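Local coordinates for protein 5-Carboxyvanillate Decarboxylase (PDB 4QRN) that probably removes the 5-carboxylate group of 5-carboxyvanillate as a manganese-binding decarboxylase of the amidohydrolase superfamily, at residues A[155-158]-A[159-162]; A[278-281]-A[282-286]; A[297-300]-A[301-305]; A[359-363]-A[364-368]. All coordinates share one frame; numbering follows the deposited sequence.

How the contacts relate
All four contacts are local, made along helices or at their ends, and all are partly buried. Exposed residues mark the margins of contacts 1 to 3 (Glu-159, Arg-284, Lys-303), whereas Tyr-301, Phe-362 and Phe-363 are buried in the interior. Contacts 1 and 3 both involve a helix N-cap, an aspartate in the first and a threonine in the second. Contact 2, the C-terminal end of helix 268-284, lies farthest out, its centre about 30 Å from the centre of the chain, and meets the second subunit. It touches contact 3, where Ile-298 packs on His-279. Contact 4, in helix 356-370, differs in its wider pi-type turn and its lysine-rich chemistry.

Contact 1: A[155-158]-A[159-162]; sequences PQDP and EWSA
Ser-161 N donates to Asp-157 O and Ala-162 N to Pro-158 O, each at 2.9 Å, as the backbone turns from the loop into the first turn of helix 158-170 with Asp-157 at the N-cap. Ahead of these, Trp-160 N gives a nearly straight capping bond of 3.0 Å to Asp-157 OD1, which it meets from above the carboxylate plane. The carboxylate is swung over the helix start by a first torsion that sets CG opposite the backbone N (chi1 -173°). There OD1 also takes a proton from a water that in turn accepts from Glu-159 N, so the water extends the cap to a second amide. The other oxygen, OD2, lies 3.3 Å from Trp-160 CB and forms a salt bridge with Arg-126. Were Asp-157 an alanine, Trp-160 N would probably lose its side-chain cap, the bridging water one of its partners, and Arg-126 this carboxylate. Ser-161 OG lies 3.1 Å from Asp-157 O and is hydrogen-bonded to Ala-154 N, tying the first turn back to the incoming loop. Around this cap, the Trp-160 side chain packs on helix 122-142 at Arg-126, Ala-129 and Thr-130, while Pro-158, Ser-161 and Ala-162 rest on helix 194-203, which places the start of helix 158-170 between the two.

Contact 2: A[278-281]-A[282-286]; sequences MHQA and GVRSQ
Gln-280 and Arg-284, one turn apart near the C-terminal end of helix 268-284, join side chain to side chain where a Schellman motif closes the helix. Arg-284 NE donates to Gln-280 OE1 at 2.9 Å, with an N-H...O angle of 153° and the donor in the plane of the amide carbonyl. The glutamine reaches this point by bending at its second torsion (chi2 -70°), whereas the arginine runs extended from CG to NE; amide and guanidinium planes end up 67° apart. Arg-284 CG lies 3.2 Å from Gln-280 O, which also accepts the arginine's own backbone N-H. On another side of the helix Val-283 lays CG2 over one face of the His-279 ring, 3.9 Å from its centroid, a CH-pi contact displaced toward the ring's rim. Both residues pack on Met-291, and His-279 also meets Ile-231 of the second subunit. Further out, Met-278 touches a bound 4-hydroxy-3-methoxy-5-nitrobenzoic acid and Gln-340 of the second subunit, while Ala-281 lies on Arg-80 of that subunit; since Arg-80 lines the ligand pocket, this interface helix end probably borders the second subunit's pocket. At the terminus Gln-286, with positive phi, is the C-prime residue, and its N bonds to Val-283 O at 3.1 Å. Just before it, Ser-285 OG turns back to donate to Ala-281 O at 2.8 Å.

Contact 3: A[297-300]-A[301-305]; sequences TIEG and YLKSN
Helix 298-304, a short helix leading into strand 306-309 of the parallel beta-barrel of the amidohydrolase fold, opens with an N-cap at Thr-297, whose O accepts from Tyr-301 N at 3.0 Å. The cap itself is made by Thr-297 OG1, which takes the N-H of Gly-300 N at 2.9 Å. Asp-276 of helix 268-284 offers OD1 to Ile-298 N and OD2 to Glu-299 N, so Thr-297 OG1 and this carboxylate together satisfy the first three amides of the helix. Tyr-301 turns its ring back past the cap, CG lying beside its own backbone N (chi1 -64°), and CD2 comes within 3.1 Å of Thr-297 O. The phenol oxygen is hydrogen-bonded to Asp-252 and to Lys-296 N, while the ring packs on Ile-246 and Leu-294. A leucine at Tyr-301 would probably leave Asp-252 and Lys-296 N without their hydroxyl partner and open a gap beside Ile-246. On the outer side Glu-299 and Lys-303 run side by side in the same direction, both extended, yet OE2 and NZ stay 3.7 Å apart, so the salt bridge is long. Ile-298 faces inward onto Leu-272, Leu-275 and Leu-243. Farther along, Asn-305 N bonds to Tyr-301 O at 2.8 Å, and Asn-305 ND2 is held by the carbonyls of Pro-255 and Leu-257. Ser-304 OG is hydrogen-bonded to Lys-296 NZ and lies 3.0 Å from Gly-300 O and 2.7 Å from Asn-305 OD1.

Contact 4: A[359-363]-A[364-368]; sequences KKKFF and QTNAE
Gln-364 and Lys-360 lie side by side on helix 356-370, pointing the same way, and the glutamine can be followed outward. Its CB sits 3.4 Å from Lys-360 O; CG leaves opposite the backbone N (chi1 179°) and carries the extended chain out beside the lysine, where CD lies 4.2 Å from Lys-360 CE. At the tip OE1 comes 3.8 Å from that same CE while accepting from Leu-36 N. The other end, NE2, donates to Glu-368 OE1 at 3.1 Å, more weakly to OE2, and to a water that also accepts from Lys-360 NZ. Thr-365 adds its methyl CG2, 3.9 Å from Lys-360 CE. In the backbone the helix widens into a pi-type turn: Lys-360 O accepts from both Gln-364 N and Thr-365 N, reached from opposite faces of its plane, and Asn-366 N follows with a bond of 3.0 Å to Lys-361 O. Asn-366 lays OD1 3.5 Å from Lys-361 CB and gives its amide nitrogen to the carbonyls of Val-331 and Glu-328, while Lys-361 NZ extends to salt bridges with Glu-328 and Asp-329. The Phe-363 ring, which is buried, stacks on Tyr-35. Lys-360 O takes two amides, so the wide turn keeps its N-H groups bonded, and the Gln-364 amide, bonded at both ends, is likely to have little freedom to flip.

Contact 1: A[155-158]-A[159-162]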
loop_
_atom_site.group_PDB
_atom_site.type_symbol
_atom_site.label_atom_id
_atom_site.label_comp_id
_atom_site.label_asym_id
_atom_site.label_seq_id
_atom_site.Cartn_x
_atom_site.Cartn_y
_atom_site.Cartn_z
ATOM N N PRO A 155 -8.524 23.702 2.471
ATOM C CA PRO A 155 -7.194 23.868 3.071
ATOM C C PRO A 155 -6.320 24.836 2.310
ATOM O O PRO A 155 -5.308 25.276 2.855
ATOM C CB PRO A 155 -6.625 22.448 3.070
ATOM C CG PRO A 155 -7.850 21.569 3.087
ATOM C CD PRO A 155 -8.797 22.281 2.165
ATOM N N GLN A 156 -6.694 25.177 1.081
ATOM C CA GLN A 156 -6.054 26.295 0.395
ATOM C C GLN A 156 -6.067 27.565 1.238
ATOM O O GLN A 156 -5.214 28.444 1.063
ATOM C CB GLN A 156 -6.820 26.716 -0.874
ATOM C CG GLN A 156 -7.163 25.694 -1.915
ATOM C CD GLN A 156 -8.545 25.090 -1.720
ATOM O OE1 GLN A 156 -8.849 24.548 -0.659
ATOM N NE2 GLN A 156 -9.384 25.155 -2.758
ATOM N N ASP A 157 -7.058 27.680 2.134
ATOM C CA ASP A 157 -7.171 28.776 3.105
ATOM C C ASP A 157 -7.275 28.168 4.516
ATOM O O ASP A 157 -8.374 27.911 5.029
ATOM C CB ASP A 157 -8.394 29.647 2.798
ATOM C CG ASP A 157 -8.467 30.894 3.661
ATOM O OD1 ASP A 157 -7.804 30.943 4.720
ATOM O OD2 ASP A 157 -9.215 31.820 3.272
ATOM N N PRO A 158 -6.125 27.884 5.142
ATOM C CA PRO A 158 -6.173 27.200 6.441
ATOM C C PRO A 158 -6.838 28.017 7.534
ATOM O O PRO A 158 -7.465 27.432 8.410
ATOM C CB PRO A 158 -4.695 26.917 6.772
ATOM C CG PRO A 158 -3.999 26.984 5.489
ATOM C CD PRO A 158 -4.756 27.973 4.618
ATOM N N GLU A 159 -6.722 29.334 7.490
ATOM C CA GLU A 159 -7.332 30.149 8.518
ATOM C C GLU A 159 -8.855 30.163 8.378
ATOM O O GLU A 159 -9.581 30.057 9.375
ATOM C CB GLU A 159 -6.745 31.559 8.481
ATOM C CG GLU A 159 -5.265 31.548 8.877
ATOM C CD GLU A 159 -4.590 32.878 8.694
ATOM O OE1 GLU A 159 -5.298 33.910 8.754
ATOM O OE2 GLU A 159 -3.350 32.884 8.491
ATOM N N TRP A 160 -9.361 30.243 7.151
ATOM C CA TRP A 160 -10.802 30.127 6.950
ATOM C C TRP A 160 -11.270 28.747 7.377
ATOM O O TRP A 160 -12.313 28.589 8.018
ATOM C CB TRP A 160 -11.204 30.377 5.492
ATOM C CG TRP A 160 -12.671 30.177 5.280
ATOM C CD1 TRP A 160 -13.649 31.109 5.459
ATOM C CD2 TRP A 160 -13.332 28.964 4.899
ATOM N NE1 TRP A 160 -14.873 30.553 5.194
ATOM C CE2 TRP A 160 -14.705 29.235 4.855
ATOM C CE3 TRP A 160 -12.891 27.679 4.574
ATOM C CZ2 TRP A 160 -15.646 28.264 4.519
ATOM C CZ3 TRP A 160 -13.830 26.701 4.250
ATOM C CH2 TRP A 160 -15.192 27.008 4.215
ATOM N N SER A 161 -10.480 27.729 7.030
ATOM C CA SER A 161 -10.844 26.361 7.391
ATOM C C SER A 161 -10.953 26.190 8.905
ATOM O O SER A 161 -11.847 25.512 9.390
ATOM C CB SER A 161 -9.844 25.372 6.802
ATOM O OG SER A 161 -9.936 25.313 5.377
ATOM N N ALA A 162 -10.056 26.836 9.645
ATOM C CA ALA A 162 -10.128 26.819 11.101
ATOM C C ALA A 162 -11.436 27.451 11.583
ATOM O O ALA A 162 -12.100 26.924 12.483
ATOM C CB ALA A 162 -8.922 27.529 11.694
HETATM O O HOH W 1 -5.136 31.090 5.768
#

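Contact 2: A[278-281]-A[282-286]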
loop_
_atom_site.group_PDB
_atom_site.type_symbol
_atom_site.label_atom_id
_atom_site.label_comp_id
_atom_site.label_asym_id
_atom_site.label_seq_id
_atom_site.Cartn_x
_atom_site.Cartn_y
_atom_site.Cartn_z
ATOM N N MET A 278 11.969 0.473 9.412
ATOM C CA MET A 278 12.626 1.361 8.469
ATOM C C MET A 278 12.575 2.820 8.891
ATOM O O MET A 278 13.508 3.576 8.579
ATOM C CB MET A 278 12.089 1.139 7.051
ATOM C CG MET A 278 12.467 -0.229 6.477
ATOM S SD MET A 278 14.281 -0.374 6.414
ATOM C CE MET A 278 14.515 -1.969 5.660
ATOM N N HIS A 279 11.544 3.213 9.632
ATOM C CA HIS A 279 11.534 4.539 10.221
ATOM C C HIS A 279 12.737 4.674 11.165
ATOM O O HIS A 279 13.514 5.644 11.087
ATOM C CB HIS A 279 10.239 4.798 10.986
ATOM C CG HIS A 279 10.229 6.129 11.642
ATOM N ND1 HIS A 279 10.288 6.277 13.009
ATOM C CD2 HIS A 279 10.238 7.376 11.120
ATOM C CE1 HIS A 279 10.296 7.563 13.301
ATOM N NE2 HIS A 279 10.256 8.251 12.175
ATOM N N GLN A 280 12.906 3.696 12.051
ATOM C CA GLN A 280 14.040 3.712 12.967
ATOM C C GLN A 280 15.375 3.712 12.234
ATOM O O GLN A 280 16.301 4.434 12.604
ATOM C CB GLN A 280 13.980 2.511 13.904
ATOM C CG GLN A 280 12.924 2.679 14.945
ATOM C CD GLN A 280 13.303 3.725 15.927
ATOM O OE1 GLN A 280 14.462 3.854 16.322
ATOM N NE2 GLN A 280 12.328 4.510 16.322
ATOM N N ALA A 281 15.492 2.899 11.194
ATOM C CA ALA A 281 16.746 2.822 10.450
ATOM C C ALA A 281 17.098 4.179 9.882
ATOM O O ALA A 281 18.246 4.616 9.938
ATOM C CB ALA A 281 16.624 1.797 9.319
ATOM N N GLY A 282 16.096 4.868 9.347
ATOM C CA GLY A 282 16.318 6.182 8.770
ATOM C C GLY A 282 16.702 7.203 9.825
ATOM O O GLY A 282 17.636 7.977 9.647
ATOM N N VAL A 283 15.971 7.239 10.928
ATOM C CA VAL A 283 16.254 8.234 11.953
ATOM C C VAL A 283 17.649 8.008 12.514
ATOM O O VAL A 283 18.404 8.960 12.690
ATOM C CB VAL A 283 15.203 8.163 13.089
ATOM C CG1 VAL A 283 15.634 8.958 14.330
ATOM C CG2 VAL A 283 13.832 8.662 12.607
ATOM N N ARG A 284 17.996 6.759 12.783
ATOM C CA ARG A 284 19.265 6.426 13.418
ATOM C C ARG A 284 20.465 6.692 12.514
ATOM O O ARG A 284 21.567 6.894 13.011
ATOM C CB ARG A 284 19.248 4.957 13.849
ATOM C CG ARG A 284 18.323 4.620 15.023
ATOM C CD ARG A 284 18.015 3.110 15.092
ATOM N NE ARG A 284 17.137 2.821 16.227
ATOM C CZ ARG A 284 17.543 2.421 17.432
ATOM N NH1 ARG A 284 18.828 2.212 17.684
ATOM N NH2 ARG A 284 16.656 2.206 18.394
ATOM N N SER A 285 20.272 6.695 11.204
ATOM C CA SER A 285 21.360 6.946 10.268
ATOM C C SER A 285 21.326 8.393 9.784
ATOM O O SER A 285 22.119 8.774 8.928
ATOM C CB SER A 285 21.273 5.962 9.102
ATOM O OG SER A 285 20.077 6.132 8.370
ATOM N N GLN A 286 20.430 9.199 10.358
ATOM C CA GLN A 286 20.270 10.610 9.986
ATOM C C GLN A 286 20.120 10.759 8.473
ATOM O O GLN A 286 20.711 11.650 7.856
ATOM C CB GLN A 286 21.451 11.427 10.503
ATOM C CG GLN A 286 21.618 11.300 12.010
ATOM C CD GLN A 286 22.724 12.164 12.536
ATOM O OE1 GLN A 286 23.902 11.837 12.395
ATOM N NE2 GLN A 286 22.356 13.287 13.136
#

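Contact 3: A[297-300]-A[301-305]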
loop_
_atom_site.group_PDB
_atom_site.type_symbol
_atom_site.label_atom_id
_atom_site.label_comp_id
_atom_site.label_asym_id
_atom_site.label_seq_id
_atom_site.Cartn_x
_atom_site.Cartn_y
_atom_site.Cartn_z
ATOM N N THR A 297 6.770 5.084 19.032
ATOM C CA THR A 297 6.846 4.326 17.791
ATOM C C THR A 297 5.594 4.570 16.959
ATOM O O THR A 297 4.571 5.058 17.454
ATOM C CB THR A 297 6.956 2.825 18.080
ATOM O OG1 THR A 297 5.781 2.426 18.794
ATOM C CG2 THR A 297 8.204 2.510 18.911
ATOM N N ILE A 298 5.676 4.199 15.686
ATOM C CA ILE A 298 4.498 4.275 14.828
ATOM C C ILE A 298 3.388 3.394 15.407
ATOM O O ILE A 298 2.219 3.796 15.426
ATOM C CB ILE A 298 4.855 3.918 13.364
ATOM C CG1 ILE A 298 5.818 4.999 12.827
ATOM C CG2 ILE A 298 3.588 3.845 12.511
ATOM C CD1 ILE A 298 6.403 4.686 11.463
ATOM N N GLU A 299 3.740 2.217 15.918
ATOM C CA GLU A 299 2.774 1.378 16.605
ATOM C C GLU A 299 2.095 2.135 17.760
ATOM O O GLU A 299 0.857 2.072 17.922
ATOM C CB GLU A 299 3.470 0.121 17.107
ATOM C CG GLU A 299 2.544 -0.770 17.902
ATOM C CD GLU A 299 3.189 -2.061 18.268
ATOM O OE1 GLU A 299 4.437 -2.114 18.322
ATOM O OE2 GLU A 299 2.451 -3.029 18.488
ATOM N N GLY A 300 2.898 2.844 18.553
ATOM C CA GLY A 300 2.344 3.637 19.629
ATOM C C GLY A 300 1.329 4.660 19.153
ATOM O O GLY A 300 0.271 4.814 19.780
ATOM N N TYR A 301 1.627 5.357 18.067
ATOM C CA TYR A 301 0.669 6.334 17.555
ATOM C C TYR A 301 -0.582 5.650 17.030
ATOM O O TYR A 301 -1.666 6.210 17.157
ATOM C CB TYR A 301 1.278 7.222 16.453
ATOM C CG TYR A 301 2.407 8.082 16.971
ATOM C CD1 TYR A 301 2.181 9.044 17.961
ATOM C CD2 TYR A 301 3.702 7.911 16.508
ATOM C CE1 TYR A 301 3.218 9.817 18.453
ATOM C CE2 TYR A 301 4.741 8.662 16.997
ATOM C CZ TYR A 301 4.500 9.609 17.970
ATOM O OH TYR A 301 5.576 10.314 18.455
ATOM N N LEU A 302 -0.455 4.475 16.419
ATOM C CA LEU A 302 -1.673 3.786 15.978
ATOM C C LEU A 302 -2.574 3.471 17.152
ATOM O O LEU A 302 -3.792 3.550 17.035
ATOM C CB LEU A 302 -1.371 2.503 15.222
ATOM C CG LEU A 302 -0.700 2.664 13.870
ATOM C CD1 LEU A 302 -0.615 1.288 13.247
ATOM C CD2 LEU A 302 -1.444 3.621 12.962
ATOM N N LYS A 303 -1.992 3.138 18.290
ATOM C CA LYS A 303 -2.785 2.740 19.438
ATOM C C LYS A 303 -3.346 3.921 20.230
ATOM O O LYS A 303 -4.285 3.730 20.988
ATOM C CB LYS A 303 -1.965 1.829 20.341
ATOM C CG LYS A 303 -1.692 0.463 19.713
ATOM C CD LYS A 303 -0.880 -0.405 20.648
ATOM C CE LYS A 303 -0.782 -1.837 20.160
ATOM N NZ LYS A 303 -0.064 -2.683 21.151
ATOM N N SER A 304 -2.798 5.123 20.064
ATOM C CA SER A 304 -3.262 6.281 20.843
ATOM C C SER A 304 -3.898 7.402 20.033
ATOM O O SER A 304 -4.652 8.188 20.616
ATOM C CB SER A 304 -2.128 6.865 21.656
ATOM O OG SER A 304 -1.072 7.280 20.836
ATOM N N ASN A 305 -3.596 7.500 18.743
ATOM C CA ASN A 305 -4.006 8.669 17.957
ATOM C C ASN A 305 -4.642 8.368 16.618
ATOM O O ASN A 305 -5.157 9.294 16.002
ATOM C CB ASN A 305 -2.819 9.606 17.712
ATOM C CG ASN A 305 -2.283 10.200 18.983
ATOM O OD1 ASN A 305 -1.349 9.667 19.603
ATOM N ND2 ASN A 305 -2.867 11.309 19.396
#

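Contact 4: A[359-363]-A[364-368]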
loop_
_atom_site.group_PDB
_atom_site.type_symbol
_atom_site.label_atom_id
_atom_site.label_comp_id
_atom_site.label_asym_id
_atom_site.label_seq_id
_atom_site.Cartn_x
_atom_site.Cartn_y
_atom_site.Cartn_z
ATOM N N LYS A 359 -18.443 -7.231 18.543
ATOM C CA LYS A 359 -19.251 -6.851 17.395
ATOM C C LYS A 359 -20.014 -5.546 17.664
ATOM O O LYS A 359 -20.163 -4.707 16.766
ATOM C CB LYS A 359 -20.156 -8.024 17.000
ATOM C CG LYS A 359 -20.891 -7.868 15.678
ATOM C CD LYS A 359 -21.609 -9.140 15.272
ATOM C CE LYS A 359 -20.674 -10.228 14.768
ATOM N NZ LYS A 359 -21.372 -11.558 14.746
ATOM N N LYS A 360 -20.517 -5.379 18.888
ATOM C CA LYS A 360 -21.210 -4.142 19.252
ATOM C C LYS A 360 -20.266 -2.936 19.270
ATOM O O LYS A 360 -20.666 -1.838 18.873
ATOM C CB LYS A 360 -21.946 -4.310 20.594
ATOM C CG LYS A 360 -22.625 -3.055 21.059
ATOM C CD LYS A 360 -23.466 -3.302 22.300
ATOM C CE LYS A 360 -24.295 -2.068 22.642
ATOM N NZ LYS A 360 -25.108 -2.263 23.895
ATOM N N LYS A 361 -19.027 -3.118 19.720
ATOM C CA LYS A 361 -18.038 -2.040 19.607
ATOM C C LYS A 361 -17.830 -1.655 18.135
ATOM O O LYS A 361 -17.836 -0.478 17.786
ATOM C CB LYS A 361 -16.702 -2.466 20.209
ATOM C CG LYS A 361 -16.737 -2.608 21.723
ATOM C CD LYS A 361 -15.350 -3.029 22.225
ATOM C CE LYS A 361 -15.300 -3.150 23.734
ATOM N NZ LYS A 361 -13.885 -3.383 24.189
ATOM N N PHE A 362 -17.611 -2.674 17.294
ATOM C CA PHE A 362 -17.345 -2.482 15.873
ATOM C C PHE A 362 -18.477 -1.723 15.176
ATOM O O PHE A 362 -18.230 -0.766 14.443
ATOM C CB PHE A 362 -17.108 -3.865 15.249
ATOM C CG PHE A 362 -16.962 -3.846 13.749
ATOM C CD1 PHE A 362 -15.831 -3.295 13.143
ATOM C CD2 PHE A 362 -17.937 -4.393 12.928
ATOM C CE1 PHE A 362 -15.696 -3.285 11.755
ATOM C CE2 PHE A 362 -17.797 -4.385 11.536
ATOM C CZ PHE A 362 -16.673 -3.841 10.968
ATOM N N PHE A 363 -19.721 -2.135 15.395
ATOM C CA PHE A 363 -20.845 -1.525 14.692
ATOM C C PHE A 363 -21.337 -0.218 15.284
ATOM O O PHE A 363 -21.883 0.612 14.564
ATOM C CB PHE A 363 -22.036 -2.486 14.630
ATOM C CG PHE A 363 -22.036 -3.408 13.430
ATOM C CD1 PHE A 363 -22.315 -2.911 12.167
ATOM C CD2 PHE A 363 -21.838 -4.780 13.579
ATOM C CE1 PHE A 363 -22.430 -3.766 11.063
ATOM C CE2 PHE A 363 -21.907 -5.637 12.474
ATOM C CZ PHE A 363 -22.222 -5.119 11.231
ATOM N N GLN A 364 -21.232 -0.075 16.610
ATOM C CA GLN A 364 -21.942 0.998 17.319
ATOM C C GLN A 364 -21.078 1.783 18.284
ATOM O O GLN A 364 -20.955 2.994 18.152
ATOM C CB GLN A 364 -23.130 0.418 18.092
ATOM C CG GLN A 364 -23.885 1.501 18.867
ATOM C CD GLN A 364 -24.912 0.920 19.816
ATOM O OE1 GLN A 364 -25.451 -0.172 19.615
ATOM N NE2 GLN A 364 -25.139 1.620 20.905
ATOM N N THR A 365 -20.551 1.141 19.331
ATOM C CA THR A 365 -20.099 1.950 20.456
ATOM C C THR A 365 -18.742 2.597 20.249
ATOM O O THR A 365 -18.477 3.631 20.870
ATOM C CB THR A 365 -20.168 1.191 21.791
ATOM O OG1 THR A 365 -19.320 0.053 21.738
ATOM C CG2 THR A 365 -21.602 0.745 22.082
ATOM N N ASN A 366 -17.890 2.051 19.383
ATOM C CA ASN A 366 -16.675 2.782 19.062
ATOM C C ASN A 366 -17.006 4.112 18.386
ATOM O O ASN A 366 -16.501 5.150 18.797
ATOM C CB ASN A 366 -15.757 1.947 18.182
ATOM C CG ASN A 366 -15.127 0.754 18.921
ATOM O OD1 ASN A 366 -15.125 0.675 20.156
ATOM N ND2 ASN A 366 -14.572 -0.168 18.146
ATOM N N ALA A 367 -17.891 4.083 17.393
ATOM C CA ALA A 367 -18.286 5.320 16.731
ATOM C C ALA A 367 -18.923 6.282 17.732
ATOM O O ALA A 367 -18.669 7.484 17.689
ATOM C CB ALA A 367 -19.254 5.010 15.599
ATOM N N GLU A 368 -19.762 5.774 18.634
ATOM C CA GLU A 368 -20.394 6.677 19.601
ATOM C C GLU A 368 -19.331 7.373 20.449
ATOM O O GLU A 368 -19.478 8.558 20.761
ATOM C CB GLU A 368 -21.371 5.912 20.483
ATOM C CG GLU A 368 -22.624 5.525 19.732
ATOM C CD GLU A 368 -23.597 4.669 20.503
ATOM O OE1 GLU A 368 -23.208 3.924 21.424
ATOM O OE2 GLU A 368 -24.783 4.699 20.116
HETATM O O HOH W 2 -26.136 0.562 23.700
HETATM O O HOH W 3 -18.382 1.735 15.947
#